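Local coordinates for Mll8374 protein (Mesorhizobium loti, PDB 3B5E), which probably hydrolyses carboxylic ester bonds, as a serine carboxylesterase built on the alpha/beta-hydrolase fold, at residues Leu16-Arg21 with Thr92-Ala97; Arg73-Ile78 with Ala122-Ser127; Leu162-Ala167 with Asp203-Ile208. One frame throughout, in Å; residues are numbered along the deposited sequence. Where two conformers were deposited one is given.

Contact 1 of 3, residues Leu16-Arg21 with Thr92-Ala97; sequences LAFPYR and TAAFAA
A T-shaped (edge-to-face) pair of rings, Phe-18 and Phe-95, joins the lead-in to edge strand 20-23 of the main sheet to the long helix 85-106. The centroids are 5.2 Å apart and the planes stand at 87°. Phe-18 offers the face and Phe-95 the edge: Phe-95 CD1 hangs over the middle of the Phe-18 ring, 3.8 Å above its plane. The two first torsions set this up. Phe-95 has CG anti to its own backbone N (chi1 -166°), which swings the ring out beside the helix, while Phe-18 holds CG anti to its carbonyl carbon and pushes its ring in from the loop.

The far edge of Phe-18 runs into the helix backbone. Its CE1 lies 3.4 Å from Phe-95 N and 3.6 Å from Ala-94 CB, and its CZ is 3.9 Å from Phe-95 CB. Ala-94 therefore meets the rim of the ring while Phe-95 covers a face, and the small methyl lets the ring settle close against the helical turn. No hydrogen bond links the two segments; ring and methyl packing makes the contact.

One turn further along the helix, Phe-98 meets both rings obliquely and packs edge-to-face on Tyr-20, extending the aromatic group toward the sheet. On the other side of the helix, Ala-96 rests on Leu-128 of helix 120-131. What results is the layered packing of an alpha/beta-hydrolase, a helix laid against the central sheet with aromatic side chains filling the angle between the helix and an outermost strand.

Contact 2 of 3, residues Arg73-Ile78 with Ala122-Ser127; sequences RWFERI and ANLVSS. With SO4 (sulfate ion), chain C; EDO (1,2-ethanediol), chain I.
The carbonyl oxygen of Phe-75 is gripped by two nitrogens of one guanidinium: Arg-73 NE donates to Phe-75 O over 2.8 Å and Arg-73 NH2 reaches Phe-75 O at 3.1 Å, both in the guanidinium plane. The chain of Arg-73 bends at chi3 (-55°) to come at that oxygen side-on. The other edge of the group faces a sulfate, where Arg-73 NH1 makes a nearly straight bond to O2 (2.9 Å, 170°), with Ser-39 as a further donor and Arg-77 close by. Without the guanidinium, as with an alanine at Arg-73, the Phe-75 carbonyl would probably lose both donors and the sulfate part of its hold.

Phe-75 itself turns a ring edge to helix 120-131, which follows the probable nucleophile elbow of this alpha/beta-hydrolase. Phe-75 CE2 meets Leu-124 N at 3.7 Å, Phe-75 CD2 packs 3.9 Å from the Leu-124 CD2 methyl, and Phe-75 CZ meets Asn-123 CB at 3.9 Å. Trp-74 crosses Leu-124 at about a right angle, its CB 4.1 Å from Leu-124 CB, while its NE1 is bonded to His-37 O. Asn-123 ND2 donates to O2 of an ethanediol (3.0 Å, 171°) that also bonds Ser-119 OG, the likely nucleophile.

Contact 3 of 3, residues Leu162-Ala167 with Asp203-Ile208; sequences LIIAGA and DPDAAI
Ile-164 drives its CD1 methyl against Ile-208, the two side chains meeting tip to tip. Ile-164 CD1 comes to 3.6 Å from Ile-208 CG2 and 3.8 Å from Ile-208 CB, so the methyl rests against the CG2 branch of its partner. Ile-164 keeps CG1 anti to the carbonyl carbon (chi1 -49°), and this sends CD1 toward the helix while CG2 is left to reach a different residue.

Two residues back along the strand, Leu-162 points the same way and crosses Ile-208 at about a right angle. Its CD1 is 3.9 Å from Ile-208 CG2, and that one methyl is therefore shared by Leu-162 and Ile-164.

At the start of the helix the partner is polar. The CG2 of Ile-164 lies 3.4 Å from Asp-205 OD1, a plain van der Waals touch in which the strand's methyl covers a buried carboxylate. Asp-205 is satisfied by other groups: OD1 forms a salt bridge with Arg-143 NH1, and OD2 accepts from the backbone N of Gly-202 just ahead of the helix. Arg-143 NH1 also bonds Ile-164 O, so one nitrogen ties the strand to the helix through an ion pair and a carbonyl. The positive group probably helps keep this carboxylate ionised in its buried setting.

Strand 162-166 and helix 203-208 run nearly antiparallel, at 157°, with their axes 10.1 Å apart. Strand 160-166 sits between strands 138-142 and 189-195. Helix 203-214 covers the face that Leu-162 and Ile-164 present, touching Ile-195 of the outermost strand as well, while Ile-163 and Ala-165 pack against helix 176-185 on the opposite face.

How the contacts relate
Contacts 1 and 2 are neighbours, with centres about 13 Å apart, and they touch: Phe-18 CD2 packs 3.6 Å from Trp-74 CZ3, and Thr-92 leans on helix 120-131. Their segments alternate along the chain, so the two closures interlock. Contact 3 comes later in sequence, its centre about 26 Å from that of contact 1 and about 19 Å from that of contact 2. Contacts 1 and 3 reach the same seven-stranded sheet on opposite sides of the chain's centre, while contact 2 lies beside the probable nucleophile Ser-119. Strand 160-166 and helix 203-214 bracket the chain that would supply Asp-169 and His-199 to a Ser-His-Asp triad.

Contact 1 of 3, residues Leu16-Arg21 with Thr92-Ala97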
ATOM      1  N   LEU A  16     -12.562   5.801 -13.406  1.00 25.10           N
ATOM      2  CA  LEU A  16     -12.905   5.459 -12.021  1.00 24.22           C
ATOM      3  C   LEU A  16     -12.390   6.574 -11.093  1.00 24.71           C
ATOM      4  O   LEU A  16     -11.819   7.547 -11.555  1.00 25.83           O
ATOM      5  CB  LEU A  16     -12.356   4.066 -11.649  1.00 25.55           C
ATOM      6  CG  LEU A  16     -12.866   2.893 -12.488  1.00 26.96           C
ATOM      7  CD1 LEU A  16     -12.361   1.529 -11.966  1.00 22.91           C
ATOM      8  CD2 LEU A  16     -14.380   2.923 -12.560  1.00 23.66           C
ATOM      9  N   ALA A  17     -12.599   6.433  -9.794  1.00 24.02           N
ATOM     10  CA  ALA A  17     -12.306   7.514  -8.839  1.00 24.58           C
ATOM     11  C   ALA A  17     -10.826   7.890  -8.778  1.00 22.51           C
ATOM     12  O   ALA A  17     -10.501   9.038  -8.518  1.00 23.60           O
ATOM     13  CB  ALA A  17     -12.824   7.139  -7.444  1.00 25.83           C
ATOM     14  N   PHE A  18      -9.943   6.912  -9.012  1.00 22.00           N
ATOM     15  CA  PHE A  18      -8.492   7.115  -9.029  1.00 21.44           C
ATOM     16  C   PHE A  18      -7.958   6.731 -10.391  1.00 19.89           C
ATOM     17  O   PHE A  18      -8.387   5.729 -10.943  1.00 19.93           O
ATOM     18  CB  PHE A  18      -7.798   6.236  -7.951  1.00 19.39           C
ATOM     19  CG  PHE A  18      -8.021   6.720  -6.553  1.00 19.55           C
ATOM     20  CD1 PHE A  18      -9.277   6.614  -5.960  1.00 19.35           C
ATOM     21  CD2 PHE A  18      -6.997   7.313  -5.833  1.00 17.88           C
ATOM     22  CE1 PHE A  18      -9.483   7.082  -4.669  1.00 19.06           C
ATOM     23  CE2 PHE A  18      -7.203   7.761  -4.548  1.00 20.85           C
ATOM     24  CZ  PHE A  18      -8.447   7.668  -3.980  1.00 17.47           C
ATOM     25  N   PRO A  19      -7.014   7.517 -10.943  1.00 19.00           N
ATOM     26  CA  PRO A  19      -6.400   7.015 -12.172  1.00 19.49           C
ATOM     27  C   PRO A  19      -5.552   5.767 -11.887  1.00 19.19           C
ATOM     28  O   PRO A  19      -5.014   5.623 -10.793  1.00 17.27           O
ATOM     29  CB  PRO A  19      -5.524   8.176 -12.653  1.00 17.25           C
ATOM     30  CG  PRO A  19      -5.878   9.326 -11.811  1.00 21.87           C
ATOM     31  CD  PRO A  19      -6.435   8.805 -10.540  1.00 17.57           C
ATOM     32  N   TYR A  20      -5.488   4.860 -12.853  1.00 17.15           N
ATOM     33  CA  TYR A  20      -4.732   3.621 -12.701  1.00 17.51           C
ATOM     34  C   TYR A  20      -4.349   2.997 -14.012  1.00 18.36           C
ATOM     35  O   TYR A  20      -4.981   3.245 -15.037  1.00 20.97           O
ATOM     36  CB  TYR A  20      -5.462   2.592 -11.816  1.00 17.02           C
ATOM     37  CG  TYR A  20      -6.678   1.996 -12.466  1.00 17.31           C
ATOM     38  CD1 TYR A  20      -7.851   2.740 -12.614  1.00 18.69           C
ATOM     39  CD2 TYR A  20      -6.632   0.711 -12.993  1.00 18.08           C
ATOM     40  CE1 TYR A  20      -8.974   2.194 -13.247  1.00 19.01           C
ATOM     41  CE2 TYR A  20      -7.723   0.156 -13.623  1.00 19.55           C
ATOM     42  CZ  TYR A  20      -8.890   0.889 -13.758  1.00 18.61           C
ATOM     43  OH  TYR A  20      -9.953   0.282 -14.410  1.00 19.33           O
ATOM     44  N   ARG A  21      -3.312   2.162 -13.956  1.00 18.17           N
ATOM     45  CA  ARG A  21      -2.928   1.302 -15.056  1.00 19.42           C
ATOM     46  C   ARG A  21      -3.137  -0.148 -14.595  1.00 19.96           C
ATOM     47  O   ARG A  21      -2.912  -0.482 -13.407  1.00 16.73           O
ATOM     48  CB  ARG A  21      -1.463   1.504 -15.403  1.00 19.31           C
ATOM     49  CG  ARG A  21      -1.142   2.869 -15.908  1.00 19.85           C
ATOM     50  CD  ARG A  21       0.350   2.977 -16.133  1.00 20.65           C
ATOM     51  NE  ARG A  21       0.715   4.347 -16.499  1.00 19.13           N
ATOM     52  CZ  ARG A  21       0.733   4.850 -17.732  1.00 24.36           C
ATOM     53  NH1 ARG A  21       0.445   4.124 -18.804  1.00 27.11           N
ATOM     54  NH2 ARG A  21       1.067   6.117 -17.896  1.00 25.69           N
ATOM     55  N   THR A  92      -9.161   7.773   1.847  0.50 17.24           N
ATOM     56  CA  THR A  92      -9.265   6.368   2.191  0.50 17.77           C
ATOM     57  C   THR A  92     -10.678   5.840   1.836  0.50 17.52           C
ATOM     58  O   THR A  92     -10.813   4.731   1.308  0.50 17.50           O
ATOM     59  CB  THR A  92      -8.860   6.116   3.672  0.50 18.26           C
ATOM     60  OG1 THR A  92      -7.569   6.696   3.936  0.50 18.55           O
ATOM     61  CG2 THR A  92      -8.810   4.643   3.994  0.50 12.20           C
ATOM     62  N   ALA A  93     -11.717   6.642   2.089  1.00 18.10           N
ATOM     63  CA  ALA A  93     -13.099   6.299   1.714  1.00 18.68           C
ATOM     64  C   ALA A  93     -13.232   6.173   0.201  1.00 17.57           C
ATOM     65  O   ALA A  93     -13.851   5.223  -0.314  1.00 18.45           O
ATOM     66  CB  ALA A  93     -14.084   7.345   2.250  1.00 16.68           C
ATOM     67  N   ALA A  94     -12.678   7.147  -0.515  1.00 18.47           N
ATOM     68  CA  ALA A  94     -12.678   7.122  -1.967  1.00 19.65           C
ATOM     69  C   ALA A  94     -11.951   5.889  -2.482  1.00 18.66           C
ATOM     70  O   ALA A  94     -12.454   5.202  -3.381  1.00 21.19           O
ATOM     71  CB  ALA A  94     -12.077   8.399  -2.531  1.00 19.29           C
ATOM     72  N   PHE A  95     -10.792   5.578  -1.904  1.00 18.85           N
ATOM     73  CA  PHE A  95     -10.015   4.424  -2.370  1.00 20.36           C
ATOM     74  C   PHE A  95     -10.696   3.062  -2.123  1.00 19.95           C
ATOM     75  O   PHE A  95     -10.600   2.150  -2.972  1.00 19.18           O
ATOM     76  CB  PHE A  95      -8.615   4.448  -1.793  1.00 20.21           C
ATOM     77  CG  PHE A  95      -7.673   3.507  -2.486  1.00 20.67           C
ATOM     78  CD1 PHE A  95      -7.073   3.868  -3.691  1.00 20.90           C
ATOM     79  CD2 PHE A  95      -7.432   2.244  -1.959  1.00 20.99           C
ATOM     80  CE1 PHE A  95      -6.208   2.997  -4.346  1.00 22.74           C
ATOM     81  CE2 PHE A  95      -6.570   1.363  -2.598  1.00 17.69           C
ATOM     82  CZ  PHE A  95      -5.969   1.736  -3.807  1.00 20.98           C
ATOM     83  N   ALA A  96     -11.367   2.950  -0.977  1.00 18.26           N
ATOM     84  CA  ALA A  96     -12.147   1.779  -0.608  1.00 20.68           C
ATOM     85  C   ALA A  96     -13.195   1.497  -1.696  1.00 21.17           C
ATOM     86  O   ALA A  96     -13.264   0.376  -2.236  1.00 21.63           O
ATOM     87  CB  ALA A  96     -12.807   1.987   0.769  1.00 19.43           C
ATOM     88  N   ALA A  97     -13.955   2.541  -2.047  1.00 21.59           N
ATOM     89  CA  ALA A  97     -14.967   2.467  -3.117  1.00 20.39           C
ATOM     90  C   ALA A  97     -14.309   2.071  -4.446  1.00 21.72           C
ATOM     91  O   ALA A  97     -14.799   1.182  -5.140  1.00 20.33           O
ATOM     92  CB  ALA A  97     -15.697   3.783  -3.250  1.00 19.68           C
TER

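Contact 2 of 3, residues Arg73-Ile78 with Ala122-Ser127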
ATOM      1  N   ARG A  73       0.346  12.498  -4.422  1.00 18.39           N
ATOM      2  CA  ARG A  73       0.291  11.942  -3.090  1.00 19.82           C
ATOM      3  C   ARG A  73      -1.133  11.533  -2.774  1.00 19.12           C
ATOM      4  O   ARG A  73      -2.058  11.894  -3.487  1.00 18.69           O
ATOM      5  CB  ARG A  73       0.827  12.946  -2.058  1.00 19.28           C
ATOM      6  CG  ARG A  73       0.133  14.342  -2.041  1.00 20.08           C
ATOM      7  CD  ARG A  73       0.759  15.269  -0.990  1.00 23.66           C
ATOM      8  NE  ARG A  73       0.722  14.612   0.316  1.00 26.29           N
ATOM      9  CZ  ARG A  73       1.752  14.102   0.970  1.00 19.80           C
ATOM     10  NH1 ARG A  73       2.998  14.266   0.540  1.00 22.81           N
ATOM     11  NH2 ARG A  73       1.531  13.474   2.124  1.00 23.80           N
ATOM     12  N   TRP A  74      -1.274  10.790  -1.678  1.00 19.24           N
ATOM     13  CA  TRP A  74      -2.508  10.089  -1.322  1.00 19.46           C
ATOM     14  C   TRP A  74      -3.424  10.872  -0.383  1.00 20.71           C
ATOM     15  O   TRP A  74      -4.619  10.653  -0.355  1.00 21.20           O
ATOM     16  CB  TRP A  74      -2.135   8.720  -0.726  1.00 18.22           C
ATOM     17  CG  TRP A  74      -1.513   7.849  -1.811  1.00 16.13           C
ATOM     18  CD1 TRP A  74      -0.193   7.620  -2.028  1.00 18.51           C
ATOM     19  CD2 TRP A  74      -2.218   7.148  -2.845  1.00 12.88           C
ATOM     20  NE1 TRP A  74      -0.022   6.848  -3.141  1.00 16.77           N
ATOM     21  CE2 TRP A  74      -1.248   6.538  -3.665  1.00 16.48           C
ATOM     22  CE3 TRP A  74      -3.571   7.007  -3.177  1.00 19.58           C
ATOM     23  CZ2 TRP A  74      -1.588   5.771  -4.748  1.00 20.58           C
ATOM     24  CZ3 TRP A  74      -3.897   6.249  -4.251  1.00 17.94           C
ATOM     25  CH2 TRP A  74      -2.912   5.648  -5.034  1.00 18.58           C
ATOM     26  N   PHE A  75      -2.842  11.756   0.412  1.00 18.47           N
ATOM     27  CA  PHE A  75      -3.611  12.628   1.306  1.00 19.00           C
ATOM     28  C   PHE A  75      -2.742  13.804   1.722  1.00 19.72           C
ATOM     29  O   PHE A  75      -1.527  13.730   1.661  1.00 21.26           O
ATOM     30  CB  PHE A  75      -4.186  11.868   2.525  1.00 19.51           C
ATOM     31  CG  PHE A  75      -3.211  10.958   3.215  1.00 21.03           C
ATOM     32  CD1 PHE A  75      -2.248  11.465   4.104  1.00 20.78           C
ATOM     33  CD2 PHE A  75      -3.262   9.578   3.019  1.00 16.17           C
ATOM     34  CE1 PHE A  75      -1.377  10.626   4.766  1.00 19.65           C
ATOM     35  CE2 PHE A  75      -2.359   8.737   3.642  1.00 21.55           C
ATOM     36  CZ  PHE A  75      -1.408   9.264   4.538  1.00 24.07           C
ATOM     37  N   GLU A  76      -3.373  14.878   2.161  1.00 20.36           N
ATOM     38  CA  GLU A  76      -2.660  16.119   2.419  1.00 20.57           C
ATOM     39  C   GLU A  76      -1.762  16.004   3.637  1.00 21.19           C
ATOM     40  O   GLU A  76      -2.090  15.344   4.633  1.00 18.56           O
ATOM     41  CB  GLU A  76      -3.653  17.271   2.607  1.00 21.55           C
ATOM     42  CG  GLU A  76      -4.559  17.500   1.414  1.00 21.99           C
ATOM     43  CD  GLU A  76      -3.904  18.251   0.238  1.00 32.95           C
ATOM     44  OE1 GLU A  76      -2.674  18.516   0.269  1.00 30.96           O
ATOM     45  OE2 GLU A  76      -4.647  18.569  -0.736  1.00 35.53           O
ATOM     46  N   ARG A  77      -0.607  16.649   3.540  1.00 21.05           N
ATOM     47  CA  ARG A  77       0.310  16.761   4.645  1.00 22.60           C
ATOM     48  C   ARG A  77       0.296  18.176   5.244  1.00 22.39           C
ATOM     49  O   ARG A  77       0.243  19.171   4.523  1.00 23.43           O
ATOM     50  CB  ARG A  77       1.708  16.410   4.175  1.00 22.78           C
ATOM     51  CG  ARG A  77       2.688  16.368   5.308  1.00 24.98           C
ATOM     52  CD  ARG A  77       3.967  15.807   4.884  1.00 34.55           C
ATOM     53  NE  ARG A  77       4.595  16.652   3.899  1.00 33.17           N
ATOM     54  CZ  ARG A  77       5.873  16.577   3.561  1.00 50.85           C
ATOM     55  NH1 ARG A  77       6.688  15.700   4.136  1.00 54.39           N
ATOM     56  NH2 ARG A  77       6.345  17.400   2.639  1.00 56.97           N
ATOM     57  N   ILE A  78       0.331  18.257   6.577  1.00 22.03           N
ATOM     58  CA  ILE A  78       0.439  19.531   7.270  1.00 21.88           C
ATOM     59  C   ILE A  78       1.931  19.940   7.375  1.00 20.45           C
ATOM     60  O   ILE A  78       2.303  21.060   7.040  1.00 18.99           O
ATOM     61  CB  ILE A  78      -0.197  19.469   8.686  1.00 21.79           C
ATOM     62  CG1 ILE A  78      -1.691  19.127   8.611  1.00 23.37           C
ATOM     63  CG2 ILE A  78      -0.046  20.788   9.389  1.00 21.46           C
ATOM     64  CD1 ILE A  78      -2.279  18.700   9.977  1.00 23.77           C
ATOM     65  N   ALA A 122       1.936   3.408   1.655  1.00 20.05           N
ATOM     66  CA  ALA A 122       1.807   2.416   2.754  1.00 17.89           C
ATOM     67  C   ALA A 122       0.853   2.964   3.806  1.00 17.24           C
ATOM     68  O   ALA A 122       0.094   2.193   4.403  1.00 18.49           O
ATOM     69  CB  ALA A 122       3.164   2.076   3.398  1.00 17.50           C
ATOM     70  N   ASN A 123       0.889   4.275   4.030  1.00 18.43           N
ATOM     71  CA  ASN A 123       0.093   4.876   5.086  1.00 19.10           C
ATOM     72  C   ASN A 123      -1.373   5.028   4.669  1.00 19.17           C
ATOM     73  O   ASN A 123      -2.261   5.040   5.501  1.00 18.78           O
ATOM     74  CB  ASN A 123       0.742   6.186   5.563  1.00 19.32           C
ATOM     75  CG  ASN A 123       2.197   5.972   6.001  1.00 19.54           C
ATOM     76  OD1 ASN A 123       2.534   4.888   6.508  1.00 18.78           O
ATOM     77  ND2 ASN A 123       3.055   6.963   5.775  1.00 15.38           N
ATOM     78  N   LEU A 124      -1.620   5.138   3.364  1.00 17.90           N
ATOM     79  CA  LEU A 124      -2.980   4.969   2.820  1.00 16.19           C
ATOM     80  C   LEU A 124      -3.460   3.548   3.085  1.00 17.26           C
ATOM     81  O   LEU A 124      -4.549   3.366   3.587  1.00 18.73           O
ATOM     82  CB  LEU A 124      -3.010   5.266   1.296  1.00 17.80           C
ATOM     83  CG  LEU A 124      -4.374   5.500   0.591  1.00 18.91           C
ATOM     84  CD1 LEU A 124      -5.153   4.168   0.485  1.00 19.46           C
ATOM     85  CD2 LEU A 124      -5.209   6.609   1.323  1.00 19.46           C
ATOM     86  N   VAL A 125      -2.648   2.543   2.755  1.00 17.20           N
ATOM     87  CA  VAL A 125      -3.047   1.137   2.989  1.00 20.22           C
ATOM     88  C   VAL A 125      -3.378   0.841   4.467  1.00 19.37           C
ATOM     89  O   VAL A 125      -4.405   0.241   4.758  1.00 21.18           O
ATOM     90  CB  VAL A 125      -2.005   0.143   2.482  1.00 18.96           C
ATOM     91  CG1 VAL A 125      -2.414  -1.316   2.852  1.00 16.82           C
ATOM     92  CG2 VAL A 125      -1.792   0.281   0.928  1.00 17.68           C
ATOM     93  N   SER A 126      -2.518   1.261   5.403  1.00 19.29           N
ATOM     94  CA  SER A 126      -2.769   0.978   6.823  1.00 19.83           C
ATOM     95  C   SER A 126      -4.036   1.705   7.281  1.00 19.62           C
ATOM     96  O   SER A 126      -4.845   1.163   8.029  1.00 18.82           O
ATOM     97  CB  SER A 126      -1.560   1.372   7.685  1.00 17.97           C
ATOM     98  OG  SER A 126      -1.357   2.775   7.671  1.00 18.15           O
ATOM     99  N   SER A 127      -4.229   2.930   6.816  1.00 19.56           N
ATOM    100  CA  SER A 127      -5.462   3.677   7.124  1.00 19.86           C
ATOM    101  C   SER A 127      -6.721   2.993   6.584  1.00 20.51           C
ATOM    102  O   SER A 127      -7.760   2.997   7.232  1.00 21.44           O
ATOM    103  CB  SER A 127      -5.365   5.094   6.544  1.00 21.20           C
ATOM    104  OG  SER A 127      -4.349   5.777   7.216  1.00 18.82           O
TER
HETATM  105  S   SO4 C 223       5.102  11.971   3.034  1.00 28.74           S
HETATM  106  O1  SO4 C 223       3.805  11.379   3.247  1.00 35.23           O
HETATM  107  O2  SO4 C 223       5.173  12.823   1.863  1.00 41.15           O
HETATM  108  O3  SO4 C 223       6.050  10.967   2.759  1.00 28.86           O
HETATM  109  O4  SO4 C 223       5.446  12.805   4.177  1.00 33.70           O
HETATM  110  C1  EDO I 229       5.874   8.972   5.605  1.00 26.50           C
HETATM  111  O1  EDO I 229       5.542   8.923   4.228  1.00 32.87           O
HETATM  112  C2  EDO I 229       6.746   7.779   5.972  1.00 24.72           C
HETATM  113  O2  EDO I 229       6.014   6.557   6.214  1.00 17.62           O

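Contact 3 of 3, residues Leu162-Ala167 with Asp203-Ile208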
ATOM      1  N   LEU A 162       2.891  -7.276   6.360  1.00 19.75           N
ATOM      2  CA  LEU A 162       4.326  -7.220   6.343  1.00 16.44           C
ATOM      3  C   LEU A 162       4.713  -5.727   6.437  1.00 18.18           C
ATOM      4  O   LEU A 162       4.114  -4.896   5.754  1.00 19.67           O
ATOM      5  CB  LEU A 162       4.871  -7.843   5.049  1.00 17.72           C
ATOM      6  CG  LEU A 162       6.338  -7.650   4.748  1.00 20.01           C
ATOM      7  CD1 LEU A 162       7.275  -8.477   5.679  1.00 18.96           C
ATOM      8  CD2 LEU A 162       6.571  -7.984   3.274  1.00 16.03           C
ATOM      9  N   ILE A 163       5.708  -5.415   7.285  1.00 17.04           N
ATOM     10  CA  ILE A 163       6.305  -4.083   7.409  1.00 17.77           C
ATOM     11  C   ILE A 163       7.792  -4.218   7.151  1.00 18.02           C
ATOM     12  O   ILE A 163       8.448  -5.149   7.702  1.00 19.14           O
ATOM     13  CB  ILE A 163       6.046  -3.468   8.828  1.00 18.35           C
ATOM     14  CG1 ILE A 163       4.553  -3.187   9.024  1.00 23.15           C
ATOM     15  CG2 ILE A 163       6.937  -2.230   9.051  1.00 18.11           C
ATOM     16  CD1 ILE A 163       4.181  -2.907  10.478  1.00 19.65           C
ATOM     17  N   ILE A 164       8.341  -3.371   6.269  1.00 16.65           N
ATOM     18  CA  ILE A 164       9.784  -3.318   6.096  1.00 19.00           C
ATOM     19  C   ILE A 164      10.299  -1.925   6.383  1.00 18.96           C
ATOM     20  O   ILE A 164       9.972  -0.970   5.665  1.00 20.29           O
ATOM     21  CB  ILE A 164      10.222  -3.720   4.707  1.00 18.39           C
ATOM     22  CG1 ILE A 164       9.558  -5.027   4.283  1.00 22.02           C
ATOM     23  CG2 ILE A 164      11.794  -3.823   4.662  1.00 17.05           C
ATOM     24  CD1 ILE A 164      10.085  -5.573   2.960  1.00 17.27           C
ATOM     25  N   ALA A 165      11.055  -1.825   7.480  1.00 18.03           N
ATOM     26  CA  ALA A 165      11.686  -0.612   7.962  1.00 17.25           C
ATOM     27  C   ALA A 165      13.108  -0.569   7.481  1.00 17.80           C
ATOM     28  O   ALA A 165      13.791  -1.587   7.345  1.00 18.59           O
ATOM     29  CB  ALA A 165      11.673  -0.561   9.498  1.00 14.17           C
ATOM     30  N   GLY A 166      13.601   0.649   7.306  1.00 19.22           N
ATOM     31  CA  GLY A 166      14.993   0.803   6.951  1.00 16.91           C
ATOM     32  C   GLY A 166      15.837   1.202   8.156  1.00 16.25           C
ATOM     33  O   GLY A 166      15.563   2.190   8.800  1.00 18.64           O
ATOM     34  N   ALA A 167      16.912   0.464   8.433  1.00 17.17           N
ATOM     35  CA  ALA A 167      17.827   0.785   9.586  1.00 16.66           C
ATOM     36  C   ALA A 167      18.442   2.159   9.433  1.00 17.00           C
ATOM     37  O   ALA A 167      18.698   2.849  10.420  1.00 19.03           O
ATOM     38  CB  ALA A 167      19.000  -0.276   9.677  1.00 15.79           C
ATOM     39  N   ASP A 203      15.691  -3.971  -4.370  1.00 23.41           N
ATOM     40  CA  ASP A 203      15.707  -5.432  -4.410  1.00 25.66           C
ATOM     41  C   ASP A 203      15.599  -6.164  -3.078  1.00 23.06           C
ATOM     42  O   ASP A 203      14.920  -7.198  -3.013  1.00 23.17           O
ATOM     43  CB  ASP A 203      16.950  -5.934  -5.149  1.00 26.78           C
ATOM     44  CG  ASP A 203      16.986  -5.498  -6.637  1.00 42.96           C
ATOM     45  OD1 ASP A 203      15.895  -5.469  -7.296  1.00 44.01           O
ATOM     46  OD2 ASP A 203      18.132  -5.182  -7.115  1.00 52.93           O
ATOM     47  N   PRO A 204      16.259  -5.659  -2.013  1.00 23.11           N
ATOM     48  CA  PRO A 204      16.042  -6.293  -0.709  1.00 22.90           C
ATOM     49  C   PRO A 204      14.574  -6.329  -0.269  1.00 22.52           C
ATOM     50  O   PRO A 204      14.149  -7.302   0.355  1.00 20.07           O
ATOM     51  CB  PRO A 204      16.866  -5.423   0.268  1.00 23.71           C
ATOM     52  CG  PRO A 204      17.872  -4.746  -0.595  1.00 25.68           C
ATOM     53  CD  PRO A 204      17.191  -4.519  -1.919  1.00 22.83           C
ATOM     54  N   ASP A 205      13.819  -5.285  -0.579  1.00 20.44           N
ATOM     55  CA  ASP A 205      12.390  -5.261  -0.276  1.00 20.73           C
ATOM     56  C   ASP A 205      11.630  -6.295  -1.055  1.00 20.02           C
ATOM     57  O   ASP A 205      10.825  -7.028  -0.489  1.00 20.31           O
ATOM     58  CB  ASP A 205      11.797  -3.875  -0.512  1.00 18.68           C
ATOM     59  CG  ASP A 205      12.501  -2.830   0.316  1.00 20.50           C
ATOM     60  OD1 ASP A 205      12.107  -2.730   1.487  1.00 23.02           O
ATOM     61  OD2 ASP A 205      13.479  -2.194  -0.158  1.00 21.22           O
ATOM     62  N   ALA A 206      11.919  -6.389  -2.353  1.00 21.61           N
ATOM     63  CA  ALA A 206      11.267  -7.377  -3.229  1.00 22.71           C
ATOM     64  C   ALA A 206      11.522  -8.806  -2.769  1.00 22.17           C
ATOM     65  O   ALA A 206      10.607  -9.624  -2.744  1.00 22.04           O
ATOM     66  CB  ALA A 206      11.752  -7.228  -4.626  1.00 20.94           C
ATOM     67  N   ALA A 207      12.764  -9.095  -2.403  1.00 19.58           N
ATOM     68  CA  ALA A 207      13.115 -10.414  -1.908  1.00 19.22           C
ATOM     69  C   ALA A 207      12.287 -10.797  -0.673  1.00 19.86           C
ATOM     70  O   ALA A 207      11.769 -11.909  -0.555  1.00 21.04           O
ATOM     71  CB  ALA A 207      14.587 -10.473  -1.581  1.00 19.64           C
ATOM     72  N   ILE A 208      12.166  -9.867   0.257  1.00 19.62           N
ATOM     73  CA  ILE A 208      11.372 -10.112   1.466  1.00 20.92           C
ATOM     74  C   ILE A 208       9.879 -10.280   1.163  1.00 21.20           C
ATOM     75  O   ILE A 208       9.250 -11.214   1.678  1.00 18.47           O
ATOM     76  CB  ILE A 208      11.568  -9.014   2.519  1.00 21.02           C
ATOM     77  CG1 ILE A 208      12.983  -9.123   3.144  1.00 22.61           C
ATOM     78  CG2 ILE A 208      10.517  -9.098   3.605  1.00 18.26           C
ATOM     79  CD1 ILE A 208      13.394  -7.905   3.998  1.00 20.72           C
TER